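Local coordinates for putative uronate isomerase (Thermotoga maritima, PDB 4NAR), which is of uncertain function but may act as a lactate racemase, at residues G27-V32 with L57-K62; E63-N68 with F95-E100; D143-I148 with E212-R217. All coordinates share one frame; numbering follows the deposited sequence.

Interaction 1 (G27-V32 with L57-K62); sequences GKVKKV and LERGLK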
loop_
_atom_site.group_PDB
_atom_site.type_symbol
_atom_site.label_atom_id
_atom_site.label_comp_id
_atom_site.label_asym_id
_atom_site.label_seq_id
_atom_site.Cartn_x
_atom_site.Cartn_y
_atom_site.Cartn_z
ATOM N N GLY A 27 0.683 31.472 3.778
ATOM C CA GLY A 27 0.826 32.881 3.450
ATOM C C GLY A 27 0.358 33.242 2.052
ATOM O O GLY A 27 -0.468 34.147 1.864
ATOM N N LYS A 28 0.904 32.539 1.066
ATOM C CA LYS A 28 0.527 32.728 -0.329
ATOM C C LYS A 28 -0.082 31.444 -0.888
ATOM O O LYS A 28 0.527 30.371 -0.791
ATOM C CB LYS A 28 1.754 33.105 -1.168
ATOM C CG LYS A 28 1.507 33.080 -2.685
ATOM C CD LYS A 28 2.812 33.133 -3.471
ATOM C CE LYS A 28 2.553 33.357 -4.956
ATOM N NZ LYS A 28 3.811 33.367 -5.768
ATOM N N VAL A 29 -1.277 31.536 -1.466
ATOM C CA VAL A 29 -1.800 30.394 -2.207
ATOM C C VAL A 29 -2.509 30.792 -3.484
ATOM O O VAL A 29 -3.643 31.278 -3.453
ATOM C CB VAL A 29 -2.754 29.532 -1.363
ATOM C CG1 VAL A 29 -1.983 28.426 -0.653
ATOM C CG2 VAL A 29 -3.522 30.396 -0.367
ATOM N N LYS A 30 -1.832 30.600 -4.607
ATOM C CA LYS A 30 -2.521 30.625 -5.887
ATOM C C LYS A 30 -2.510 29.217 -6.478
ATOM O O LYS A 30 -3.550 28.730 -6.902
ATOM C CB LYS A 30 -1.949 31.681 -6.852
ATOM C CG LYS A 30 -0.514 32.076 -6.575
ATOM C CD LYS A 30 -0.101 33.337 -7.342
ATOM C CE LYS A 30 0.145 33.059 -8.822
ATOM N NZ LYS A 30 1.410 33.696 -9.317
ATOM N N LYS A 31 -1.346 28.563 -6.455
ATOM C CA LYS A 31 -1.163 27.208 -6.991
ATOM C C LYS A 31 -0.851 26.197 -5.872
ATOM O O LYS A 31 0.136 26.345 -5.138
ATOM C CB LYS A 31 -0.013 27.201 -8.006
ATOM C CG LYS A 31 -0.406 27.206 -9.476
ATOM C CD LYS A 31 0.263 26.014 -10.168
ATOM C CE LYS A 31 0.756 26.330 -11.575
ATOM N NZ LYS A 31 1.459 25.131 -12.148
ATOM N N VAL A 32 -1.680 25.160 -5.771
ATOM C CA VAL A 32 -1.558 24.141 -4.736
ATOM C C VAL A 32 -1.599 22.732 -5.355
ATOM O O VAL A 32 -2.248 22.518 -6.379
ATOM C CB VAL A 32 -2.708 24.318 -3.714
ATOM C CG1 VAL A 32 -3.357 22.997 -3.333
ATOM C CG2 VAL A 32 -2.234 25.088 -2.491
ATOM N N LEU A 57 -10.154 28.135 -1.274
ATOM C CA LEU A 57 -10.894 29.065 -2.120
ATOM C C LEU A 57 -11.074 30.418 -1.424
ATOM O O LEU A 57 -10.816 31.466 -2.023
ATOM C CB LEU A 57 -12.259 28.499 -2.491
ATOM C CG LEU A 57 -12.334 27.690 -3.780
ATOM C CD1 LEU A 57 -13.788 27.370 -4.100
ATOM C CD2 LEU A 57 -11.667 28.433 -4.941
ATOM N N GLU A 58 -11.495 30.381 -0.158
ATOM C CA GLU A 58 -11.767 31.591 0.630
ATOM C C GLU A 58 -10.553 32.504 0.799
ATOM O O GLU A 58 -10.706 33.701 1.048
ATOM C CB GLU A 58 -12.346 31.229 2.008
ATOM C CG GLU A 58 -13.832 30.893 1.992
ATOM C CD GLU A 58 -14.257 30.035 3.185
ATOM O OE1 GLU A 58 -13.492 29.957 4.180
ATOM O OE2 GLU A 58 -15.357 29.428 3.121
ATOM N N ARG A 59 -9.355 31.943 0.675
ATOM C CA ARG A 59 -8.138 32.742 0.764
ATOM C C ARG A 59 -7.475 33.004 -0.589
ATOM O O ARG A 59 -6.291 33.344 -0.649
ATOM C CB ARG A 59 -7.143 32.107 1.736
ATOM C CG ARG A 59 -7.343 32.557 3.181
ATOM C CD ARG A 59 -6.309 31.933 4.124
ATOM N NE ARG A 59 -4.966 31.903 3.541
ATOM C CZ ARG A 59 -4.033 32.836 3.734
ATOM N NH1 ARG A 59 -4.288 33.886 4.506
ATOM N NH2 ARG A 59 -2.839 32.716 3.152
ATOM N N GLY A 60 -8.239 32.837 -1.669
ATOM C CA GLY A 60 -7.790 33.234 -2.997
ATOM C C GLY A 60 -7.007 32.216 -3.813
ATOM O O GLY A 60 -6.157 32.587 -4.627
ATOM N N LEU A 61 -7.289 30.933 -3.608
ATOM C CA LEU A 61 -6.696 29.876 -4.423
ATOM C C LEU A 61 -7.006 30.051 -5.915
ATOM O O LEU A 61 -8.165 30.213 -6.303
ATOM C CB LEU A 61 -7.214 28.515 -3.963
ATOM C CG LEU A 61 -6.810 27.308 -4.800
ATOM C CD1 LEU A 61 -5.328 27.025 -4.604
ATOM C CD2 LEU A 61 -7.661 26.102 -4.417
ATOM N N LYS A 62 -5.973 30.014 -6.751
ATOM C CA LYS A 62 -6.179 30.074 -8.198
ATOM C C LYS A 62 -6.223 28.685 -8.857
ATOM O O LYS A 62 -7.028 28.426 -9.754
ATOM C CB LYS A 62 -5.098 30.936 -8.850
ATOM C CG LYS A 62 -5.115 32.395 -8.391
ATOM C CD LYS A 62 -6.431 33.078 -8.777
ATOM C CE LYS A 62 -6.966 33.963 -7.646
ATOM N NZ LYS A 62 -8.471 33.958 -7.620
#
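K30 and K62 meet through both backbone and side chain. Among the polar links, K62 N reaches K30 O at 2.7 Å, a weak bond because the angle at its hydrogen is only 130°. Another, weak and doubtful, runs from R59 NH2 to G27 O at 3.1 Å, G27 C lying in plane at the edge of the guanidinium. V29 O and G60 O come equally near but are both acceptors and form no bond; V29 O instead has a CA-H...O contact with L61 CA at 3.5 Å. Among the apolar contacts, K30 CB rests on K62 CG at 3.6 Å, while both amino ends lead off elsewhere. L61 holds CG anti to its backbone N (chi1 174°), and chi2 of 71° turns CD1 to V32 CB at 3.9 Å and close to K30 O. Y53 and L56 of helix 45-58 also pack on L61, which thus joins that helix to V32. G60, at positive phi, is the C-prime residue of a Schellman motif, with G60 N bonded to L57 O and L61 N to L56 O. The helix ends there, and strand 63-68 then completes the beta-alpha-beta unit with strand 31-36 and helix 45-58.

Interaction 2 (E63-N68 with F95-E100); sequences EFHTLN and FFHNHE
F95 lies over one face of the H65 ring in an offset stack, centroids 4.8 Å apart and planes at 23°, its CD1 toward the imidazole rim. H65 CG stands anti to its carbonyl carbon (chi1 -69°), which sets the imidazole beside F95. The F95 backbone bonds on both sides of H65: F95 N to F64 O, and T66 N to F95 O. F96 points to the other face of the sheet, where the edge of its ring, at CD1, meets T66 OG1 at 3.5 Å; F81 of helix 78-85 stacks on F96. This is the parallel pairing of a beta-alpha-beta unit, strand 63-68, helix 78-85 and outer strand 94-97. H97 has its ring nearly coplanar with that of H65, rim to rim, and a straight hydrogen bond joins H97 NE2 to H65 ND1 at 2.9 Å. H65 NE2 donates in its ring plane to the anti lone pair of E63 OE1 at 3.2 Å. An alanine at H65 would probably leave H97 NE2 and E63 OE1 without this mate and F95 without its stacking partner. H97 O accepts from N68 N. N98 OD1, bonded to M76 N, also accepts from a water held by N68 ND2 and H99 N.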
loop_
_atom_site.group_PDB
_atom_site.type_symbol
_atom_site.label_atom_id
_atom_site.label_comp_id
_atom_site.label_asym_id
_atom_site.label_seq_id
_atom_site.Cartn_x
_atom_site.Cartn_y
_atom_site.Cartn_z
ATOM N N GLU A 63 -5.360 27.789 -8.395
ATOM C CA GLU A 63 -5.197 26.490 -9.032
ATOM C C GLU A 63 -5.049 25.341 -8.031
ATOM O O GLU A 63 -4.142 25.335 -7.188
ATOM C CB GLU A 63 -3.985 26.533 -9.941
ATOM C CG GLU A 63 -4.300 26.199 -11.359
ATOM C CD GLU A 63 -3.424 26.958 -12.328
ATOM O OE1 GLU A 63 -2.578 26.318 -12.999
ATOM O OE2 GLU A 63 -3.589 28.195 -12.420
ATOM N N PHE A 64 -5.941 24.368 -8.145
ATOM C CA PHE A 64 -5.990 23.241 -7.230
ATOM C C PHE A 64 -5.725 21.982 -8.048
ATOM O O PHE A 64 -6.623 21.454 -8.716
ATOM C CB PHE A 64 -7.375 23.186 -6.584
ATOM C CG PHE A 64 -7.499 22.176 -5.477
ATOM C CD1 PHE A 64 -7.971 20.888 -5.737
ATOM C CD2 PHE A 64 -7.161 22.522 -4.166
ATOM C CE1 PHE A 64 -8.092 19.951 -4.692
ATOM C CE2 PHE A 64 -7.274 21.602 -3.117
ATOM C CZ PHE A 64 -7.745 20.318 -3.372
ATOM N N HIS A 65 -4.479 21.532 -8.030
ATOM C CA HIS A 65 -4.082 20.338 -8.761
ATOM C C HIS A 65 -4.071 19.121 -7.833
ATOM O O HIS A 65 -3.747 19.230 -6.647
ATOM C CB HIS A 65 -2.702 20.549 -9.368
ATOM C CG HIS A 65 -2.684 21.552 -10.487
ATOM N ND1 HIS A 65 -2.610 21.182 -11.814
ATOM C CD2 HIS A 65 -2.719 22.903 -10.472
ATOM C CE1 HIS A 65 -2.602 22.266 -12.569
ATOM N NE2 HIS A 65 -2.670 23.323 -11.784
ATOM N N THR A 66 -4.434 17.952 -8.358
ATOM C CA THR A 66 -4.329 16.732 -7.562
ATOM C C THR A 66 -3.518 15.657 -8.264
ATOM O O THR A 66 -3.447 15.631 -9.495
ATOM C CB THR A 66 -5.714 16.175 -7.123
ATOM O OG1 THR A 66 -6.132 15.117 -8.013
ATOM C CG2 THR A 66 -6.757 17.320 -7.049
ATOM N N LEU A 67 -2.896 14.783 -7.473
ATOM C CA LEU A 67 -2.048 13.721 -8.001
ATOM C C LEU A 67 -2.423 12.433 -7.284
ATOM O O LEU A 67 -2.389 12.336 -6.041
ATOM C CB LEU A 67 -0.556 14.019 -7.770
ATOM C CG LEU A 67 0.522 13.629 -8.803
ATOM C CD1 LEU A 67 1.855 13.445 -8.105
ATOM C CD2 LEU A 67 0.189 12.398 -9.650
ATOM N N ASN A 68 -2.792 11.446 -8.085
ATOM C CA ASN A 68 -3.123 10.138 -7.584
ATOM C C ASN A 68 -1.846 9.362 -7.282
ATOM O O ASN A 68 -1.111 8.993 -8.206
ATOM C CB ASN A 68 -3.941 9.383 -8.637
ATOM C CG ASN A 68 -4.348 8.001 -8.165
ATOM O OD1 ASN A 68 -5.065 7.862 -7.166
ATOM N ND2 ASN A 68 -3.886 6.966 -8.877
ATOM N N PHE A 95 -7.792 20.476 -11.129
ATOM C CA PHE A 95 -7.166 19.643 -12.156
ATOM C C PHE A 95 -6.664 18.324 -11.571
ATOM O O PHE A 95 -5.695 18.309 -10.807
ATOM C CB PHE A 95 -5.991 20.384 -12.803
ATOM C CG PHE A 95 -6.361 21.730 -13.384
ATOM C CD1 PHE A 95 -6.230 22.887 -12.628
ATOM C CD2 PHE A 95 -6.840 21.838 -14.690
ATOM C CE1 PHE A 95 -6.563 24.131 -13.157
ATOM C CE2 PHE A 95 -7.174 23.087 -15.233
ATOM C CZ PHE A 95 -7.041 24.230 -14.464
ATOM N N PHE A 96 -7.326 17.224 -11.928
ATOM C CA PHE A 96 -6.900 15.899 -11.490
ATOM C C PHE A 96 -5.741 15.422 -12.352
ATOM O O PHE A 96 -5.699 15.710 -13.549
ATOM C CB PHE A 96 -8.038 14.881 -11.629
ATOM C CG PHE A 96 -9.295 15.256 -10.885
ATOM C CD1 PHE A 96 -9.237 15.697 -9.567
ATOM C CD2 PHE A 96 -10.550 15.174 -11.512
ATOM C CE1 PHE A 96 -10.427 16.046 -8.871
ATOM C CE2 PHE A 96 -11.729 15.514 -10.831
ATOM C CZ PHE A 96 -11.673 15.953 -9.511
ATOM N N HIS A 97 -4.816 14.674 -11.750
ATOM C CA HIS A 97 -3.744 14.032 -12.508
ATOM C C HIS A 97 -3.579 12.583 -12.047
ATOM O O HIS A 97 -3.594 12.280 -10.846
ATOM C CB HIS A 97 -2.395 14.770 -12.360
ATOM C CG HIS A 97 -2.448 16.235 -12.702
ATOM N ND1 HIS A 97 -2.244 16.704 -13.977
ATOM C CD2 HIS A 97 -2.668 17.321 -11.919
ATOM C CE1 HIS A 97 -2.340 18.033 -13.977
ATOM N NE2 HIS A 97 -2.596 18.425 -12.749
ATOM N N ASN A 98 -3.428 11.685 -13.009
ATOM C CA ASN A 98 -2.926 10.365 -12.681
ATOM C C ASN A 98 -1.393 10.407 -12.624
ATOM O O ASN A 98 -0.748 11.270 -13.257
ATOM C CB ASN A 98 -3.392 9.314 -13.698
ATOM C CG ASN A 98 -4.779 8.778 -13.390
ATOM O OD1 ASN A 98 -4.961 7.955 -12.485
ATOM N ND2 ASN A 98 -5.771 9.244 -14.145
ATOM N N HIS A 99 -0.820 9.491 -11.847
ATOM C CA HIS A 99 0.627 9.283 -11.843
ATOM C C HIS A 99 0.958 8.420 -13.071
ATOM O O HIS A 99 0.086 7.712 -13.571
ATOM C CB HIS A 99 1.065 8.606 -10.531
ATOM C CG HIS A 99 2.535 8.314 -10.464
ATOM N ND1 HIS A 99 3.493 9.186 -10.911
ATOM C CD2 HIS A 99 3.199 7.223 -9.978
ATOM C CE1 HIS A 99 4.699 8.653 -10.722
ATOM N NE2 HIS A 99 4.536 7.472 -10.155
ATOM N N GLU A 100 2.193 8.505 -13.573
ATOM C CA GLU A 100 2.640 7.692 -14.714
ATOM C C GLU A 100 3.915 6.935 -14.343
ATOM O O GLU A 100 5.014 7.247 -14.817
ATOM C CB GLU A 100 2.891 8.567 -15.939
ATOM C CG GLU A 100 1.716 9.433 -16.327
ATOM C CD GLU A 100 2.140 10.602 -17.193
ATOM O OE1 GLU A 100 2.270 10.387 -18.432
ATOM O OE2 GLU A 100 2.351 11.720 -16.635
HETATM O O HOH W 1 -2.547 7.179 -11.461
#

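Interaction 3 (D143-I148 with E212-R217); sequences DAIFFI and EKIKAR
I145 sets CG1 anti to its carbonyl carbon (chi1 -53°) and CD1 in extended line (chi2 -173°), and this chain meets A216 and I214. CG1 lies against A216 CB at 3.7 Å, and CD1 touches I214 CG2 at 4.1 Å; that methyl stands anti to the I214 backbone N. A216 CB also touches D143 C, the carbonyl carbon, at 3.9 Å. The backbones are joined on either side of A144. I145 N donates to R217 O at 2.9 Å, nearly straight at 163°, whereas R217 N to D143 O is weak at 3.4 Å. R217 O further receives a CA-H...O contact from A144 CA at 3.3 Å. The side-chain ends of D143 and R217 find their partners elsewhere: D143 OD1 accepts from K30 N, and R217 forms a salt bridge with E240 and a hydrogen bond to D25 O. After helix 198-213, residues 214-216 carry the chain to the sheet. R217 pairs with A144 in a parallel bridge, and there strand 217-227 enters the mixed sheet beside strand 144-150.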
loop_
_atom_site.group_PDB
_atom_site.type_symbol
_atom_site.label_atom_id
_atom_site.label_comp_id
_atom_site.label_asym_id
_atom_site.label_seq_id
_atom_site.Cartn_x
_atom_site.Cartn_y
_atom_site.Cartn_z
ATOM N N ASP A 143 2.836 26.548 -4.344
ATOM C CA ASP A 143 3.034 27.286 -3.104
ATOM C C ASP A 143 2.928 26.345 -1.910
ATOM O O ASP A 143 3.530 26.583 -0.860
ATOM C CB ASP A 143 2.013 28.420 -2.985
ATOM C CG ASP A 143 2.212 29.495 -4.038
ATOM O OD1 ASP A 143 1.218 29.845 -4.722
ATOM O OD2 ASP A 143 3.363 29.986 -4.178
ATOM N N ALA A 144 2.149 25.281 -2.070
ATOM C CA ALA A 144 2.036 24.269 -1.035
ATOM C C ALA A 144 1.680 22.935 -1.655
ATOM O O ALA A 144 0.969 22.868 -2.672
ATOM C CB ALA A 144 1.007 24.662 0.018
ATOM N N ILE A 145 2.206 21.876 -1.048
ATOM C CA ILE A 145 1.880 20.524 -1.454
ATOM C C ILE A 145 1.369 19.780 -0.232
ATOM O O ILE A 145 2.048 19.719 0.799
ATOM C CB ILE A 145 3.094 19.798 -2.012
ATOM C CG1 ILE A 145 3.740 20.634 -3.119
ATOM C CG2 ILE A 145 2.671 18.435 -2.552
ATOM C CD1 ILE A 145 4.870 19.920 -3.853
ATOM N N PHE A 146 0.171 19.218 -0.354
ATOM C CA PHE A 146 -0.484 18.544 0.752
ATOM C C PHE A 146 -0.550 17.075 0.436
ATOM O O PHE A 146 -1.121 16.676 -0.573
ATOM C CB PHE A 146 -1.894 19.092 0.914
ATOM C CG PHE A 146 -1.937 20.586 1.067
ATOM C CD1 PHE A 146 -2.191 21.398 -0.026
ATOM C CD2 PHE A 146 -1.704 21.180 2.309
ATOM C CE1 PHE A 146 -2.227 22.787 0.112
ATOM C CE2 PHE A 146 -1.733 22.558 2.453
ATOM C CZ PHE A 146 -2.000 23.365 1.352
ATOM N N PHE A 147 0.053 16.263 1.281
ATOM C CA PHE A 147 0.014 14.832 1.074
ATOM C C PHE A 147 -0.974 14.238 2.089
ATOM O O PHE A 147 -0.680 14.185 3.290
ATOM C CB PHE A 147 1.396 14.220 1.307
ATOM C CG PHE A 147 2.479 14.733 0.383
ATOM C CD1 PHE A 147 2.890 13.979 -0.719
ATOM C CD2 PHE A 147 3.125 15.954 0.640
ATOM C CE1 PHE A 147 3.920 14.440 -1.566
ATOM C CE2 PHE A 147 4.145 16.420 -0.195
ATOM C CZ PHE A 147 4.548 15.660 -1.293
ATOM N N ILE A 148 -2.141 13.804 1.619
ATOM C CA ILE A 148 -3.109 13.152 2.495
ATOM C C ILE A 148 -2.833 11.650 2.437
ATOM O O ILE A 148 -3.171 10.962 1.458
ATOM C CB ILE A 148 -4.565 13.444 2.064
ATOM C CG1 ILE A 148 -4.770 14.953 1.874
ATOM C CG2 ILE A 148 -5.548 12.877 3.086
ATOM C CD1 ILE A 148 -6.123 15.328 1.277
ATOM N N GLU A 212 14.491 17.907 -0.290
ATOM C CA GLU A 212 15.500 18.917 -0.555
ATOM C C GLU A 212 15.159 19.728 -1.811
ATOM O O GLU A 212 15.276 20.953 -1.816
ATOM C CB GLU A 212 16.852 18.243 -0.744
ATOM C CG GLU A 212 17.927 18.715 0.222
ATOM C CD GLU A 212 19.299 18.723 -0.427
ATOM O OE1 GLU A 212 19.600 17.783 -1.205
ATOM O OE2 GLU A 212 20.061 19.683 -0.186
ATOM N N LYS A 213 14.741 19.049 -2.880
ATOM C CA LYS A 213 14.495 19.736 -4.147
ATOM C C LYS A 213 13.103 20.397 -4.251
ATOM O O LYS A 213 12.888 21.272 -5.095
ATOM C CB LYS A 213 14.756 18.801 -5.331
ATOM C CG LYS A 213 16.236 18.440 -5.515
ATOM C CD LYS A 213 17.086 19.693 -5.779
ATOM C CE LYS A 213 18.276 19.781 -4.804
ATOM N NZ LYS A 213 18.637 21.200 -4.475
ATOM N N ILE A 214 12.167 19.992 -3.393
ATOM C CA ILE A 214 10.849 20.636 -3.345
ATOM C C ILE A 214 10.952 22.038 -2.762
ATOM O O ILE A 214 11.418 22.202 -1.636
ATOM C CB ILE A 214 9.855 19.846 -2.472
ATOM C CG1 ILE A 214 9.550 18.492 -3.113
ATOM C CG2 ILE A 214 8.573 20.667 -2.217
ATOM C CD1 ILE A 214 8.799 17.563 -2.190
ATOM N N LYS A 215 10.506 23.043 -3.518
ATOM C CA LYS A 215 10.521 24.427 -3.033
ATOM C C LYS A 215 9.220 24.874 -2.369
ATOM O O LYS A 215 9.238 25.760 -1.514
ATOM C CB LYS A 215 10.903 25.403 -4.150
ATOM C CG LYS A 215 10.678 24.872 -5.550
ATOM C CD LYS A 215 11.903 25.177 -6.416
ATOM C CE LYS A 215 12.332 26.645 -6.302
ATOM N NZ LYS A 215 13.783 26.779 -5.973
ATOM N N ALA A 216 8.097 24.275 -2.763
ATOM C CA ALA A 216 6.839 24.500 -2.052
ATOM C C ALA A 216 6.988 24.110 -0.577
ATOM O O ALA A 216 7.864 23.313 -0.230
ATOM C CB ALA A 216 5.718 23.687 -2.682
ATOM N N ARG A 217 6.140 24.671 0.285
ATOM C CA ARG A 217 5.964 24.132 1.640
ATOM C C ARG A 217 5.218 22.797 1.547
ATOM O O ARG A 217 4.224 22.692 0.820
ATOM C CB ARG A 217 5.160 25.095 2.518
ATOM C CG ARG A 217 5.825 26.450 2.785
ATOM C CD ARG A 217 4.962 27.284 3.737
ATOM N NE ARG A 217 4.872 26.682 5.071
ATOM C CZ ARG A 217 4.118 27.152 6.064
ATOM N NH1 ARG A 217 3.363 28.235 5.877
ATOM N NH2 ARG A 217 4.116 26.529 7.242
#

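All three contacts reach one mixed sheet, in which strands 217-227, 144-150, 31-36, 63-68 and 94-97 follow one another in parallel. Interaction 1 lies between the other two in that order. Toward interaction 2, whose centre is about 17 Å from its own, V32 N approaches E63 O at 2.8 Å, and V32 CG1 packs on F64 CD2. Toward interaction 3, with centres about 14 Å apart, K31 O and D143 N are 2.8 Å apart and V32 CG2 meets F146 CE1. V32 therefore touches both neighbouring strands. Interactions 2 and 3 do not touch, their nearest atoms being about 6 Å apart. Interaction 1 lies farthest from the chain centre, at about 31 Å.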